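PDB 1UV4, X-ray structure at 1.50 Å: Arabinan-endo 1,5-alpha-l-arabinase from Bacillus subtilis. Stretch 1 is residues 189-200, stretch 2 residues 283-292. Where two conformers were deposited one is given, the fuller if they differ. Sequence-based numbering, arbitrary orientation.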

# COMPACT_ATOMS: atom_id res chain seq x y z
N LEU A 189 5.72 5.24 2.42
CA LEU A 189 6.42 6.31 3.11
C LEU A 189 7.61 5.75 3.82
O LEU A 189 7.47 4.77 4.54
N THR A 190 8.78 6.39 3.65
CA THR A 190 10.01 5.96 4.27
C THR A 190 10.84 7.17 4.64
O THR A 190 10.69 8.23 4.03
N TYR A 191 11.72 7.00 5.63
CA TYR A 191 12.65 8.04 6.03
C TYR A 191 14.07 7.63 5.61
O TYR A 191 14.57 6.57 6.04
N GLN A 192 14.71 8.44 4.76
CA GLN A 192 16.06 8.15 4.25
C GLN A 192 16.81 9.46 4.16
O GLN A 192 16.28 10.43 3.64
N ASN A 193 18.05 9.48 4.66
CA ASN A 193 18.94 10.65 4.48
C ASN A 193 18.32 11.98 4.87
O ASN A 193 18.48 13.01 4.19
N GLY A 194 17.65 11.97 6.00
CA GLY A 194 17.20 13.21 6.57
C GLY A 194 15.90 13.70 5.99
O GLY A 194 15.46 14.75 6.42
N TYR A 195 15.29 12.94 5.08
CA TYR A 195 13.97 13.28 4.54
C TYR A 195 12.97 12.16 4.66
O TYR A 195 13.30 10.99 4.55
N TYR A 196 11.73 12.58 4.84
CA TYR A 196 10.58 11.70 4.63
C TYR A 196 10.22 11.72 3.15
O TYR A 196 10.16 12.77 2.52
N TYR A 197 10.02 10.54 2.59
CA TYR A 197 9.58 10.38 1.21
C TYR A 197 8.24 9.72 1.14
O TYR A 197 8.04 8.67 1.78
N LEU A 198 7.33 10.31 0.39
CA LEU A 198 6.00 9.76 0.13
C LEU A 198 5.88 9.41 -1.36
O LEU A 198 6.13 10.26 -2.21
N MET A 199 5.56 8.17 -1.68
CA MET A 199 5.14 7.80 -3.01
C MET A 199 3.65 7.47 -2.98
O MET A 199 3.15 6.91 -2.01
N VAL A 200 2.94 7.86 -4.03
CA VAL A 200 1.54 7.52 -4.19
C VAL A 200 1.33 6.99 -5.62
O VAL A 200 2.16 7.19 -6.50
N ASP A 283 15.49 -2.48 -7.76
CA ASP A 283 16.27 -1.80 -6.73
C ASP A 283 15.89 -0.34 -6.73
O ASP A 283 15.51 0.23 -7.77
N LEU A 284 15.98 0.28 -5.56
CA LEU A 284 15.72 1.71 -5.37
C LEU A 284 16.98 2.35 -4.86
O LEU A 284 17.63 1.84 -3.92
N ASN A 285 17.38 3.44 -5.52
CA ASN A 285 18.54 4.27 -5.18
C ASN A 285 18.03 5.61 -4.62
O ASN A 285 17.04 6.12 -5.08
N TRP A 286 18.66 6.13 -3.58
CA TRP A 286 18.30 7.45 -3.04
C TRP A 286 19.42 8.45 -3.14
O TRP A 286 19.30 9.55 -2.59
N SER A 287 20.53 8.04 -3.74
CA SER A 287 21.74 8.84 -3.69
C SER A 287 21.57 10.25 -4.28
O SER A 287 22.33 11.13 -3.90
N SER A 288 20.59 10.46 -5.17
CA SER A 288 20.37 11.80 -5.76
C SER A 288 19.61 12.89 -4.91
O SER A 288 19.56 14.08 -5.26
N GLY A 289 19.05 12.48 -3.79
CA GLY A 289 18.22 13.35 -2.97
C GLY A 289 16.78 12.94 -3.18
O GLY A 289 15.87 13.39 -2.48
N TRP A 290 16.59 12.06 -4.15
CA TRP A 290 15.27 11.61 -4.55
C TRP A 290 15.33 10.13 -4.91
O TRP A 290 16.38 9.62 -5.26
N PRO A 291 14.20 9.43 -4.86
CA PRO A 291 14.18 8.03 -5.27
C PRO A 291 14.40 7.90 -6.76
O PRO A 291 13.92 8.73 -7.56
N SER A 292 15.09 6.82 -7.13
CA SER A 292 15.35 6.49 -8.52
C SER A 292 15.45 5.00 -8.71
O SER A 292 15.95 4.30 -7.83

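Stretch 1 is a β-hairpin whose strands, 189-192 and 195-200, are joined by a type I' turn from Gln192 to Tyr195; stretch 2 is irregular and carries a type I turn from Trp286 to Gly289. Together they bury 433 Å², counted over both sides. The CA-to-CB bonds of Thr190, Gln192, Asn193, Tyr197 and Met199 point toward stretch 2, whereas that of Tyr191 points away, as strand alternation predicts. From stretch 2, Leu284 and Trp286 point toward the hairpin.

Aromatic contacts centre on Trp286 (chi1 m, chi2 93°), which has the largest covered area, 124 Å². Its six-membered ring lies 4.6 Å, centroid to centroid, from the ring of Tyr197 (chi1 m, chi2 -88°). With the planes at 44° the pair is oblique, and its closest approach is Tyr197 CG to Trp286 CZ3 at 3.4 Å. Gln192, m at both chi1 and chi2, folds its aliphatic portion over the indole: CG sits 3.9 Å from the centroid of the Trp286 five-membered ring and 15° off the normal, the geometry of a CH-pi contact.

Apolar packing extends from this centre. Thr190 (chi1 t) brings CG2 to 3.6 Å from Trp286 CH2. Met199, with chi1 m and chi2 and chi3 both t, is extended beyond CB, so its terminal methyl reaches several partners: CE is 3.6 Å from Pro291 CB, 4.1 Å from Leu284 CD2 and 4.5 Å from Trp286 CH2. Pro291, its CA-to-CB bond sideways, also places CD 3.9 Å from Tyr197 CD1. Trp290 points away and contributes little, with CE3 4.4 Å from Tyr197 CE1.

The direct polar link is the hydrogen bond donated by Tyr197 OH to Gly289 O, 2.6 Å, with the acceptor near the plane of the phenol ring. Gly289 adopts phi/psi of 105/-9, where a CB would jam against the preceding carbonyl O, so the backbone angles themselves call for glycine. Within stretch 1, Gln192 NE2 donates to Thr190 OG1 (3.0 Å, 169° at the hydrogen), tying together two side chains that both pack on Trp286.

One water supplements the direct bond. It donates to Tyr197 OH (2.8 Å from the water O) and to Trp286 O (3.0 Å from the water O), and accepts from Asn193 ND2 (2.9 Å to the water O). Asn193 (chi1 m) also sets ND2 3.7 Å from Trp286 CB, so its amide both touches the tryptophan and joins the hydrated polar margin of the contact.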

# COMPACT_ATOMS: atom_id res chain seq x y z
CB LEU A 189 5.42 6.96 4.09
CG LEU A 189 5.48 8.42 4.60
CD1 LEU A 189 6.36 9.30 3.81
CD2 LEU A 189 4.11 9.08 4.86
CB THR A 190 10.79 5.02 3.31
OG1 THR A 190 11.95 4.45 3.97
CG2 THR A 190 11.35 5.77 2.10
CB TYR A 191 12.53 8.24 7.54
CG TYR A 191 13.45 9.29 8.10
CD1 TYR A 191 13.20 10.64 7.90
CD2 TYR A 191 14.58 8.91 8.80
CE1 TYR A 191 14.06 11.62 8.41
CE2 TYR A 191 15.46 9.84 9.28
CZ TYR A 191 15.18 11.19 9.12
OH TYR A 191 16.10 12.09 9.64
CB GLN A 192 16.00 7.57 2.83
CG GLN A 192 15.16 6.35 2.69
CD GLN A 192 15.78 5.14 3.35
OE1 GLN A 192 17.01 4.99 3.37
NE2 GLN A 192 14.93 4.28 3.90
CB ASN A 193 19.38 10.75 3.03
CG ASN A 193 19.96 9.48 2.51
OD1 ASN A 193 20.77 8.82 3.18
ND2 ASN A 193 19.56 9.11 1.29
CB TYR A 195 14.01 13.64 3.04
CG TYR A 195 14.58 15.00 2.67
CD1 TYR A 195 13.79 16.13 2.71
CD2 TYR A 195 15.90 15.12 2.25
CE1 TYR A 195 14.31 17.37 2.36
CE2 TYR A 195 16.43 16.34 1.91
CZ TYR A 195 15.61 17.45 1.96
OH TYR A 195 16.15 18.68 1.62
CB TYR A 196 9.40 12.13 5.49
CG TYR A 196 9.72 11.96 6.97
CD1 TYR A 196 9.59 10.73 7.60
CD2 TYR A 196 10.15 13.03 7.73
CE1 TYR A 196 9.88 10.55 8.95
CE2 TYR A 196 10.45 12.87 9.08
CZ TYR A 196 10.30 11.63 9.70
OH TYR A 196 10.58 11.49 11.04
CB TYR A 197 10.58 9.55 0.38
CG TYR A 197 11.91 10.23 0.21
CD1 TYR A 197 12.16 11.12 -0.85
CD2 TYR A 197 12.93 10.03 1.14
CE1 TYR A 197 13.38 11.77 -0.97
CE2 TYR A 197 14.18 10.70 1.03
CZ TYR A 197 14.40 11.55 -0.03
OH TYR A 197 15.62 12.20 -0.17
CB LEU A 198 4.93 10.75 0.48
CG LEU A 198 3.50 10.33 0.17
CD1 LEU A 198 3.04 9.13 0.99
CD2 LEU A 198 2.56 11.51 0.42
CB MET A 199 5.87 6.57 -3.50
CG MET A 199 7.32 6.68 -3.52
SD MET A 199 8.05 5.19 -4.32
CE MET A 199 9.76 5.59 -4.30
CB VAL A 200 0.60 8.72 -3.93
CG1 VAL A 200 0.81 9.26 -2.57
CG2 VAL A 200 0.81 9.81 -4.96
CB ASP A 283 17.72 -1.89 -7.06
CG ASP A 283 18.19 -3.31 -7.16
OD1 ASP A 283 18.01 -4.06 -6.18
OD2 ASP A 283 18.75 -3.77 -8.17
CB LEU A 284 14.62 1.89 -4.32
CG LEU A 284 13.67 3.06 -4.33
CD1 LEU A 284 13.09 3.34 -5.69
CD2 LEU A 284 12.59 2.75 -3.30
CB ASN A 285 19.34 4.45 -6.49
CG ASN A 285 20.63 5.26 -6.34
OD1 ASN A 285 20.79 6.05 -5.44
ND2 ASN A 285 21.55 5.07 -7.30
CB TRP A 286 17.97 7.36 -1.55
CG TRP A 286 16.91 6.39 -1.25
CD1 TRP A 286 17.06 5.07 -0.90
CD2 TRP A 286 15.50 6.63 -1.26
NE1 TRP A 286 15.84 4.49 -0.71
CE2 TRP A 286 14.86 5.43 -0.92
CE3 TRP A 286 14.71 7.76 -1.53
CZ2 TRP A 286 13.49 5.32 -0.83
CZ3 TRP A 286 13.35 7.64 -1.45
CH2 TRP A 286 12.75 6.44 -1.10
CB SER A 287 22.93 8.09 -4.35
OG SER A 287 22.70 7.87 -5.73
CB SER A 288 19.60 11.60 -7.05
OG SER A 288 18.26 11.27 -6.77
CB TRP A 290 14.83 12.41 -5.78
CG TRP A 290 14.72 13.86 -5.55
CD1 TRP A 290 15.67 14.79 -5.82
CD2 TRP A 290 13.62 14.57 -4.95
NE1 TRP A 290 15.25 16.04 -5.46
CE2 TRP A 290 13.97 15.94 -4.94
CE3 TRP A 290 12.34 14.20 -4.48
CZ2 TRP A 290 13.13 16.94 -4.47
CZ3 TRP A 290 11.50 15.20 -4.01
CH2 TRP A 290 11.89 16.54 -3.99
CB PRO A 291 12.75 7.56 -4.94
CG PRO A 291 11.94 8.83 -4.92
CD PRO A 291 12.86 9.89 -4.46
CB SER A 292 16.68 7.11 -8.95
OG SER A 292 16.94 6.80 -10.29
O HOH W 1 18.18 11.08 -0.27